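Local structure of UDP-galactopyranose mutase (Deinococcus radiodurans, 3HDQ) at residues 344-349 with 366-371; 263-268 with 359-364. The protein probably catalyses the interconversion of UDP-galactopyranose and UDP-galactofuranose with FAD as cofactor. All blocks are in the same frame, centred on the assembly; numbering follows the deposited sequence.

Contact 1 (344-349 with 366-371). With GDU (galactose-uridine-5'-diphosphate), chain K.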
loop_
_atom_site.group_PDB
_atom_site.type_symbol
_atom_site.label_atom_id
_atom_site.label_comp_id
_atom_site.label_asym_id
_atom_site.label_seq_id
_atom_site.Cartn_x
_atom_site.Cartn_y
_atom_site.Cartn_z
ATOM N N GLU A 344 -1.708 -38.124 7.817
ATOM C CA GLU A 344 -0.728 -39.160 7.565
ATOM C C GLU A 344 0.462 -38.556 6.844
ATOM O O GLU A 344 1.590 -38.605 7.324
ATOM C CB GLU A 344 -1.386 -40.230 6.682
ATOM C CG GLU A 344 -0.484 -41.340 6.174
ATOM C CD GLU A 344 -0.267 -42.433 7.205
ATOM O OE1 GLU A 344 -0.345 -42.131 8.415
ATOM O OE2 GLU A 344 -0.017 -43.591 6.802
ATOM N N LEU A 345 0.192 -37.989 5.676
ATOM C CA LEU A 345 1.213 -37.345 4.869
ATOM C C LEU A 345 1.930 -36.214 5.625
ATOM O O LEU A 345 3.159 -36.110 5.571
ATOM C CB LEU A 345 0.585 -36.796 3.598
ATOM C CG LEU A 345 1.336 -36.996 2.295
ATOM C CD1 LEU A 345 1.079 -35.822 1.390
ATOM C CD2 LEU A 345 2.826 -37.180 2.543
ATOM N N TYR A 346 1.173 -35.374 6.333
ATOM C CA TYR A 346 1.791 -34.276 7.070
ATOM C C TYR A 346 2.776 -34.767 8.123
ATOM O O TYR A 346 3.843 -34.188 8.298
ATOM C CB TYR A 346 0.770 -33.344 7.739
ATOM C CG TYR A 346 1.460 -32.355 8.652
ATOM C CD1 TYR A 346 2.298 -31.367 8.134
ATOM C CD2 TYR A 346 1.326 -32.438 10.025
ATOM C CE1 TYR A 346 2.956 -30.468 8.967
ATOM C CE2 TYR A 346 1.982 -31.541 10.869
ATOM C CZ TYR A 346 2.792 -30.561 10.333
ATOM O OH TYR A 346 3.432 -29.676 11.164
ATOM N N LYS A 347 2.396 -35.819 8.838
ATOM C CA LYS A 347 3.243 -36.419 9.864
ATOM C C LYS A 347 4.665 -36.679 9.336
ATOM O O LYS A 347 5.655 -36.493 10.045
ATOM C CB LYS A 347 2.613 -37.728 10.328
ATOM C CG LYS A 347 2.461 -37.851 11.837
ATOM C CD LYS A 347 1.422 -36.858 12.357
ATOM C CE LYS A 347 0.573 -37.456 13.481
ATOM N NZ LYS A 347 1.372 -37.831 14.686
ATOM N N LYS A 348 4.755 -37.097 8.079
ATOM C CA LYS A 348 6.041 -37.398 7.465
ATOM C C LYS A 348 6.836 -36.117 7.204
ATOM O O LYS A 348 8.053 -36.080 7.407
ATOM C CB LYS A 348 5.836 -38.156 6.150
ATOM C CG LYS A 348 4.837 -39.295 6.247
ATOM C CD LYS A 348 5.519 -40.625 6.459
ATOM C CE LYS A 348 6.204 -41.044 5.175
ATOM N NZ LYS A 348 5.329 -40.688 4.021
ATOM N N TYR A 349 6.150 -35.077 6.738
ATOM C CA TYR A 349 6.809 -33.803 6.463
ATOM C C TYR A 349 7.229 -33.150 7.761
ATOM O O TYR A 349 8.260 -32.480 7.829
ATOM C CB TYR A 349 5.902 -32.868 5.660
ATOM C CG TYR A 349 5.888 -33.177 4.178
ATOM C CD1 TYR A 349 4.733 -33.633 3.547
ATOM C CD2 TYR A 349 7.034 -33.020 3.410
ATOM C CE1 TYR A 349 4.722 -33.912 2.186
ATOM C CE2 TYR A 349 7.033 -33.293 2.051
ATOM C CZ TYR A 349 5.883 -33.742 1.444
ATOM O OH TYR A 349 5.898 -34.018 0.097
ATOM N N ALA A 366 2.487 -23.776 7.073
ATOM C CA ALA A 366 3.730 -24.422 7.424
ATOM C C ALA A 366 3.558 -25.551 8.447
ATOM O O ALA A 366 4.353 -26.502 8.479
ATOM C CB ALA A 366 4.716 -23.365 7.933
ATOM N N THR A 367 2.527 -25.447 9.286
ATOM C CA THR A 367 2.264 -26.482 10.279
ATOM C C THR A 367 0.957 -27.207 9.991
ATOM O O THR A 367 0.490 -28.005 10.803
ATOM C CB THR A 367 2.275 -25.945 11.737
ATOM O OG1 THR A 367 1.158 -25.062 11.962
ATOM C CG2 THR A 367 3.565 -25.212 12.018
ATOM N N TYR A 368 0.373 -26.928 8.830
ATOM C CA TYR A 368 -0.814 -27.648 8.363
ATOM C C TYR A 368 -1.929 -27.647 9.416
ATOM O O TYR A 368 -2.497 -28.689 9.753
ATOM C CB TYR A 368 -0.444 -29.081 7.957
ATOM C CG TYR A 368 -1.345 -29.687 6.894
ATOM C CD1 TYR A 368 -1.388 -29.154 5.614
ATOM C CD2 TYR A 368 -2.128 -30.803 7.167
ATOM C CE1 TYR A 368 -2.188 -29.695 4.640
ATOM C CE2 TYR A 368 -2.941 -31.359 6.192
ATOM C CZ TYR A 368 -2.965 -30.797 4.928
ATOM O OH TYR A 368 -3.767 -31.330 3.946
ATOM N N ARG A 369 -2.230 -26.463 9.932
ATOM C CA ARG A 369 -3.252 -26.311 10.950
ATOM C C ARG A 369 -4.337 -25.338 10.490
ATOM O O ARG A 369 -4.033 -24.264 9.980
ATOM C CB ARG A 369 -2.611 -25.870 12.267
ATOM C CG ARG A 369 -1.760 -26.978 12.885
ATOM C CD ARG A 369 -1.165 -26.564 14.206
ATOM N NE ARG A 369 -0.110 -27.464 14.658
ATOM C CZ ARG A 369 0.626 -27.246 15.744
ATOM N NH1 ARG A 369 0.414 -26.159 16.476
ATOM N NH2 ARG A 369 1.575 -28.100 16.097
ATOM N N TYR A 370 -5.599 -25.739 10.642
ATOM C CA TYR A 370 -6.740 -24.913 10.222
ATOM C C TYR A 370 -6.959 -23.787 11.248
ATOM O O TYR A 370 -7.935 -23.799 11.998
ATOM C CB TYR A 370 -8.001 -25.794 10.061
ATOM C CG TYR A 370 -9.196 -25.197 9.310
ATOM C CD1 TYR A 370 -9.310 -23.826 9.089
ATOM C CD2 TYR A 370 -10.233 -26.011 8.863
ATOM C CE1 TYR A 370 -10.413 -23.286 8.421
ATOM C CE2 TYR A 370 -11.343 -25.481 8.195
ATOM C CZ TYR A 370 -11.426 -24.118 7.978
ATOM O OH TYR A 370 -12.512 -23.580 7.317
ATOM N N TYR A 371 -6.044 -22.816 11.262
ATOM C CA TYR A 371 -6.008 -21.778 12.297
ATOM C C TYR A 371 -6.647 -20.456 11.870
ATOM O O TYR A 371 -6.497 -20.021 10.723
ATOM C CB TYR A 371 -4.561 -21.490 12.717
ATOM C CG TYR A 371 -4.018 -22.373 13.823
ATOM C CD1 TYR A 371 -4.840 -23.267 14.484
ATOM C CD2 TYR A 371 -2.685 -22.287 14.226
ATOM C CE1 TYR A 371 -4.355 -24.064 15.498
ATOM C CE2 TYR A 371 -2.190 -23.082 15.248
ATOM C CZ TYR A 371 -3.039 -23.969 15.882
ATOM O OH TYR A 371 -2.586 -24.780 16.904
HETATM N N1 GDU K . -19.965 -25.111 7.157
HETATM C C2 GDU K . -21.036 -25.348 6.556
HETATM N N3 GDU K . -22.070 -24.702 6.221
HETATM C C4 GDU K . -22.024 -23.409 6.588
HETATM C C5 GDU K . -20.822 -22.938 7.314
HETATM C C6 GDU K . -19.830 -23.816 7.564
HETATM O O2 GDU K . -21.108 -26.699 6.124
HETATM O O4 GDU K . -22.937 -22.636 6.306
HETATM C C1D GDU K . -18.925 -26.076 7.372
HETATM C C2D GDU K . -17.938 -26.362 6.215
HETATM O O2D GDU K . -17.384 -27.671 6.280
HETATM C C3D GDU K . -16.902 -25.284 6.462
HETATM C C4D GDU K . -16.740 -25.455 7.971
HETATM O O4D GDU K . -18.050 -25.750 8.468
HETATM O O3D GDU K . -15.708 -25.536 5.725
HETATM C C5D GDU K . -15.943 -24.378 8.691
HETATM O O5D GDU K . -16.721 -23.182 8.500
HETATM P PA GDU K . -16.056 -21.734 8.404
HETATM O O1A GDU K . -17.143 -20.723 8.534
HETATM O O2A GDU K . -15.123 -21.589 9.532
HETATM O O3A GDU K . -15.391 -21.523 6.977
HETATM P PB GDU K . -14.177 -20.536 6.737
HETATM O O1B GDU K . -13.926 -20.734 5.289
HETATM O O2B GDU K . -12.910 -20.840 7.445
HETATM O O3B GDU K . -14.560 -18.987 6.920
HETATM C "C1'" GDU K . -13.780 -17.790 7.114
HETATM C "C2'" GDU K . -13.456 -17.640 8.615
HETATM C "C3'" GDU K . -14.796 -17.844 9.359
HETATM C "C4'" GDU K . -15.709 -16.625 9.032
HETATM C "C5'" GDU K . -15.798 -16.474 7.487
HETATM C "C6'" GDU K . -16.439 -15.132 7.030
HETATM O "O2'" GDU K . -12.416 -18.547 9.028
HETATM O "O3'" GDU K . -14.531 -17.981 10.774
HETATM O "O4'" GDU K . -15.128 -15.455 9.646
HETATM O "O5'" GDU K . -14.601 -16.675 6.685
HETATM O "O6'" GDU K . -17.836 -15.273 6.678
HETATM O O HOH W 1 5.599 -28.251 10.200
#
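Tyr346 of helix 340-355 lays its ring against Thr367 and Tyr368 in the loop that runs from strand 359-361, at the margin of the parallel sheet, to helix 373-388, passing FAD and the substrate pocket on the way. With CG turned opposite the backbone N (chi1 172°), the Tyr346 ring leaves the helix toward this loop. Tyr368 CB sits over one face of that ring, displaced toward the rim and 3.8 Å from the ring centroid, a CH-pi contact. The two tyrosine rings are nearly parallel, with planes at 19°, but they slide past each other in opposite directions and barely overlap, their centroids being 5.7 Å apart. The near end of the Tyr368 ring instead meets the root of its partner, CD2 lying 3.9 Å from Tyr346 CB. This loop follows the last strand of the Rossmann-type nucleotide-binding sheet, and Tyr370, centre of an inverse gamma turn, faces the substrate: its OH donates a 2.8 Å hydrogen bond to O2B of GDU, which approaches at the ring edge. Arg198 forms a cation-pi contact with the same tyrosine. Back at the helix, Tyr346 OH lies 3.4 Å from Thr367 O and hydrogen-bonds at 2.8 Å to a water. That water donates to Ala366 O, also at 2.8 Å, so one solvent molecule joins the phenol to the loop backbone. With an alanine at Tyr346, the water would probably lose its phenol partner and Tyr368 CB the ring face it packs on. The far end of Tyr368 is held independently, its OH hydrogen-bonded to Pro273 O and Val337 N, while Thr367 OG1 pairs with Gly363 O and Gln379 NE2.

Contact 2 (263-268 with 359-364). With FAD (flavin-adenine dinucleotide), chain L.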
loop_
_atom_site.group_PDB
_atom_site.type_symbol
_atom_site.label_atom_id
_atom_site.label_comp_id
_atom_site.label_asym_id
_atom_site.label_seq_id
_atom_site.Cartn_x
_atom_site.Cartn_y
_atom_site.Cartn_z
ATOM N N ALA A 263 6.143 -28.118 -0.160
ATOM C CA ALA A 263 6.990 -27.403 -1.113
ATOM C C ALA A 263 8.383 -27.156 -0.565
ATOM O O ALA A 263 9.357 -27.182 -1.310
ATOM C CB ALA A 263 6.349 -26.073 -1.522
ATOM N N PHE A 264 8.480 -26.906 0.735
ATOM C CA PHE A 264 9.786 -26.649 1.327
ATOM C C PHE A 264 10.692 -27.857 1.120
ATOM O O PHE A 264 11.893 -27.719 0.892
ATOM C CB PHE A 264 9.655 -26.327 2.810
ATOM C CG PHE A 264 10.949 -25.952 3.458
ATOM C CD1 PHE A 264 11.379 -24.632 3.462
ATOM C CD2 PHE A 264 11.744 -26.913 4.057
ATOM C CE1 PHE A 264 12.578 -24.285 4.056
ATOM C CE2 PHE A 264 12.942 -26.570 4.652
ATOM C CZ PHE A 264 13.358 -25.256 4.649
ATOM N N PHE A 265 10.101 -29.044 1.189
ATOM C CA PHE A 265 10.859 -30.269 1.054
ATOM C C PHE A 265 10.638 -30.891 -0.329
ATOM O O PHE A 265 10.627 -32.114 -0.483
ATOM C CB PHE A 265 10.497 -31.242 2.183
ATOM C CG PHE A 265 10.919 -30.764 3.553
ATOM C CD1 PHE A 265 9.980 -30.308 4.471
ATOM C CD2 PHE A 265 12.260 -30.769 3.924
ATOM C CE1 PHE A 265 10.369 -29.869 5.726
ATOM C CE2 PHE A 265 12.658 -30.331 5.187
ATOM C CZ PHE A 265 11.712 -29.884 6.087
ATOM N N ASP A 266 10.461 -30.032 -1.329
ATOM C CA ASP A 266 10.410 -30.450 -2.731
ATOM C C ASP A 266 9.408 -31.576 -3.006
ATOM O O ASP A 266 9.649 -32.425 -3.865
ATOM C CB ASP A 266 11.804 -30.872 -3.220
ATOM C CG ASP A 266 12.797 -29.709 -3.263
ATOM O OD1 ASP A 266 12.383 -28.552 -3.507
ATOM O OD2 ASP A 266 14.007 -29.960 -3.064
ATOM N N PHE A 267 8.293 -31.579 -2.278
ATOM C CA PHE A 267 7.248 -32.584 -2.474
ATOM C C PHE A 267 7.820 -34.004 -2.474
ATOM O O PHE A 267 7.306 -34.892 -3.155
ATOM C CB PHE A 267 6.481 -32.300 -3.771
ATOM C CG PHE A 267 6.078 -30.850 -3.929
ATOM C CD1 PHE A 267 4.949 -30.350 -3.289
ATOM C CD2 PHE A 267 6.841 -29.983 -4.702
ATOM C CE1 PHE A 267 4.581 -29.012 -3.427
ATOM C CE2 PHE A 267 6.482 -28.648 -4.849
ATOM C CZ PHE A 267 5.349 -28.157 -4.205
ATOM N N CYS A 268 8.880 -34.206 -1.699
ATOM C CA CYS A 268 9.574 -35.494 -1.653
ATOM C C CYS A 268 8.697 -36.669 -1.197
ATOM O O CYS A 268 9.055 -37.827 -1.404
ATOM C CB CYS A 268 10.858 -35.405 -0.811
ATOM S SG CYS A 268 10.628 -35.276 0.983
ATOM N N VAL A 359 15.858 -24.251 10.832
ATOM C CA VAL A 359 14.590 -23.787 10.300
ATOM C C VAL A 359 13.477 -24.052 11.299
ATOM O O VAL A 359 13.348 -25.163 11.813
ATOM C CB VAL A 359 14.248 -24.475 8.966
ATOM C CG1 VAL A 359 12.984 -23.880 8.366
ATOM C CG2 VAL A 359 15.392 -24.318 7.992
ATOM N N THR A 360 12.683 -23.028 11.597
ATOM C CA THR A 360 11.456 -23.269 12.348
ATOM C C THR A 360 10.188 -22.929 11.559
ATOM O O THR A 360 10.108 -21.912 10.868
ATOM C CB THR A 360 11.475 -22.710 13.813
ATOM O OG1 THR A 360 10.264 -22.001 14.089
ATOM C CG2 THR A 360 12.646 -21.817 14.062
ATOM N N PHE A 361 9.220 -23.833 11.650
ATOM C CA PHE A 361 8.004 -23.768 10.863
ATOM C C PHE A 361 6.866 -23.216 11.718
ATOM O O PHE A 361 6.668 -23.652 12.853
ATOM C CB PHE A 361 7.667 -25.166 10.315
ATOM C CG PHE A 361 8.700 -25.708 9.362
ATOM C CD1 PHE A 361 9.953 -26.091 9.819
ATOM C CD2 PHE A 361 8.423 -25.818 8.006
ATOM C CE1 PHE A 361 10.901 -26.564 8.955
ATOM C CE2 PHE A 361 9.375 -26.298 7.130
ATOM C CZ PHE A 361 10.619 -26.678 7.609
ATOM N N VAL A 362 6.139 -22.240 11.175
ATOM C CA VAL A 362 5.081 -21.554 11.918
ATOM C C VAL A 362 3.975 -21.130 10.978
ATOM O O VAL A 362 4.251 -20.711 9.858
ATOM C CB VAL A 362 5.587 -20.256 12.598
ATOM C CG1 VAL A 362 4.558 -19.757 13.608
ATOM C CG2 VAL A 362 6.937 -20.472 13.260
ATOM N N GLY A 363 2.727 -21.234 11.438
ATOM C CA GLY A 363 1.598 -20.672 10.716
ATOM C C GLY A 363 0.675 -21.706 10.106
ATOM O O GLY A 363 0.971 -22.905 10.126
ATOM N N ARG A 364 -0.443 -21.241 9.551
ATOM C CA ARG A 364 -1.445 -22.147 9.002
ATOM C C ARG A 364 -0.864 -23.134 7.979
ATOM O O ARG A 364 -1.121 -24.336 8.064
ATOM C CB ARG A 364 -2.633 -21.385 8.391
ATOM C CG ARG A 364 -3.594 -22.294 7.648
ATOM C CD ARG A 364 -4.685 -21.554 6.845
ATOM N NE ARG A 364 -5.801 -21.147 7.685
ATOM C CZ ARG A 364 -7.063 -21.045 7.277
ATOM N NH1 ARG A 364 -7.397 -21.318 6.029
ATOM N NH2 ARG A 364 -7.994 -20.649 8.130
HETATM P PA FAD L . -0.435 -16.586 5.284
HETATM O O1A FAD L . -1.287 -15.459 5.318
HETATM O O2A FAD L . -0.893 -17.485 4.307
HETATM O O5B FAD L . 0.971 -16.058 4.914
HETATM C C5B FAD L . 2.035 -16.847 4.536
HETATM C C4B FAD L . 2.823 -16.069 3.534
HETATM O O4B FAD L . 3.920 -16.801 3.120
HETATM C C3B FAD L . 1.980 -15.847 2.302
HETATM O O3B FAD L . 1.714 -14.505 2.064
HETATM C C2B FAD L . 2.796 -16.414 1.189
HETATM O O2B FAD L . 2.760 -15.563 0.110
HETATM C C1B FAD L . 4.165 -16.524 1.794
HETATM N N9A FAD L . 4.972 -17.532 1.115
HETATM C C8A FAD L . 4.696 -18.824 0.903
HETATM N N7A FAD L . 5.677 -19.387 0.244
HETATM C C5A FAD L . 6.604 -18.471 0.016
HETATM C C6A FAD L . 7.824 -18.489 -0.622
HETATM N N6A FAD L . 8.350 -19.601 -1.007
HETATM N N1A FAD L . 8.570 -17.368 -0.702
HETATM C C2A FAD L . 8.113 -16.217 -0.170
HETATM N N3A FAD L . 6.918 -16.200 0.455
HETATM C C4A FAD L . 6.166 -17.295 0.542
HETATM N N1 FAD L . -9.181 -15.925 10.085
HETATM C C2 FAD L . -9.888 -15.324 11.048
HETATM O O2 FAD L . -9.479 -15.252 12.168
HETATM N N3 FAD L . -11.072 -14.793 10.726
HETATM C C4 FAD L . -11.535 -14.861 9.455
HETATM O O4 FAD L . -12.582 -14.395 9.156
HETATM C C4X FAD L . -10.811 -15.484 8.507
HETATM N N5 FAD L . -11.292 -15.560 7.250
HETATM C C5X FAD L . -10.565 -16.180 6.299
HETATM C C6 FAD L . -11.058 -16.240 5.018
HETATM C C7 FAD L . -10.329 -16.863 4.044
HETATM C C7M FAD L . -10.847 -16.943 2.667
HETATM C C8 FAD L . -9.113 -17.409 4.339
HETATM C C8M FAD L . -8.369 -18.081 3.248
HETATM C C9 FAD L . -8.618 -17.339 5.625
HETATM C C9A FAD L . -9.342 -16.730 6.618
HETATM N N10 FAD L . -8.866 -16.642 7.894
HETATM C C10 FAD L . -9.617 -16.022 8.826
HETATM C "C1'" FAD L . -7.612 -17.321 8.308
HETATM C "C2'" FAD L . -6.378 -16.465 8.139
HETATM O "O2'" FAD L . -6.276 -16.203 6.786
HETATM C "C3'" FAD L . -5.096 -17.159 8.587
HETATM O "O3'" FAD L . -5.033 -17.444 9.914
HETATM C "C4'" FAD L . -3.947 -16.222 8.521
HETATM O "O4'" FAD L . -4.274 -15.332 7.498
HETATM C "C5'" FAD L . -2.709 -17.026 8.255
HETATM O "O5'" FAD L . -1.521 -16.408 8.585
HETATM P P FAD L . -0.192 -17.047 8.103
HETATM O O1P FAD L . 0.866 -16.144 8.330
HETATM O O2P FAD L . 0.010 -18.212 8.878
HETATM O O3P FAD L . -0.351 -17.427 6.598
#
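Phe264 CG lies opposite its backbone N (chi1 -176°) and Phe361 CG opposite its carbonyl carbon (chi1 -64°), rotations that bring the two side chains together in a T-shaped stack. The edge of Phe361 is directed at the face of Phe264, with planes at 82° and centroids 5.1 Å apart. The closest atoms are Phe361 CZ and Phe264 CD2, 3.7 Å apart, with CZ nearer the rim of the receiving ring than its centre. Phe265 and Phe361 approach each other from opposite directions. Those two rings are almost parallel but slid far along each other, their centroids 5.8 Å apart, and the touch falls between Phe265 CE1 and Phe361 CZ at 3.7 Å. Phe264 is also turned edge-on to its neighbour in sequence, CD2 standing over the centre of the Phe265 ring, so the three phenylalanines form an aromatic cluster. Val359, two residues before Phe361 on the same strand, extends it: CG1 meets Phe264 CZ at 4.0 Å. Ala353 of helix 340-355 touches Phe361, and Tyr243 and Tyr257 touch Phe264. Helix 261-264 ends in a Schellman motif whose C-prime residue is Asp266. Beyond the strand, Gly363 passes so near the cofactor that a CB would collide with FAD O2P, and Arg364 N donates a 3.1 Å hydrogen bond to that phosphate oxygen. The Arg364 guanidinium lies with one face against FAD C1'. The cluster covers an outermost strand of the parallel sheet; such a strand, followed by a glycine and a backbone amide at the FAD pyrophosphate, fits a Rossmann-type dinucleotide-binding fold.

Overall arrangement
Contacts 1 and 2 have centres about 9 Å apart, and their segments alternate along the chain, in the order 263-268, 344-349, 359-364, 366-371; after strand 359-361 the chain continues as a loop into 366-371. The junction is partly polar, with Arg369 N 3.0 Å from Arg364 O and Arg364 NH2 3.1 Å from Tyr371 O, both probable hydrogen bonds. Elsewhere, Tyr349 OH packs 3.2 Å from Phe267 C, so helix 340-355 also meets segment 263-268. Along the loop, Arg364 N reaches the FAD phosphate, Tyr370 OH the substrate diphosphate, and Tyr371 O hydrogen-bonds FAD O3'. One loop thus touches cofactor, substrate and cofactor again.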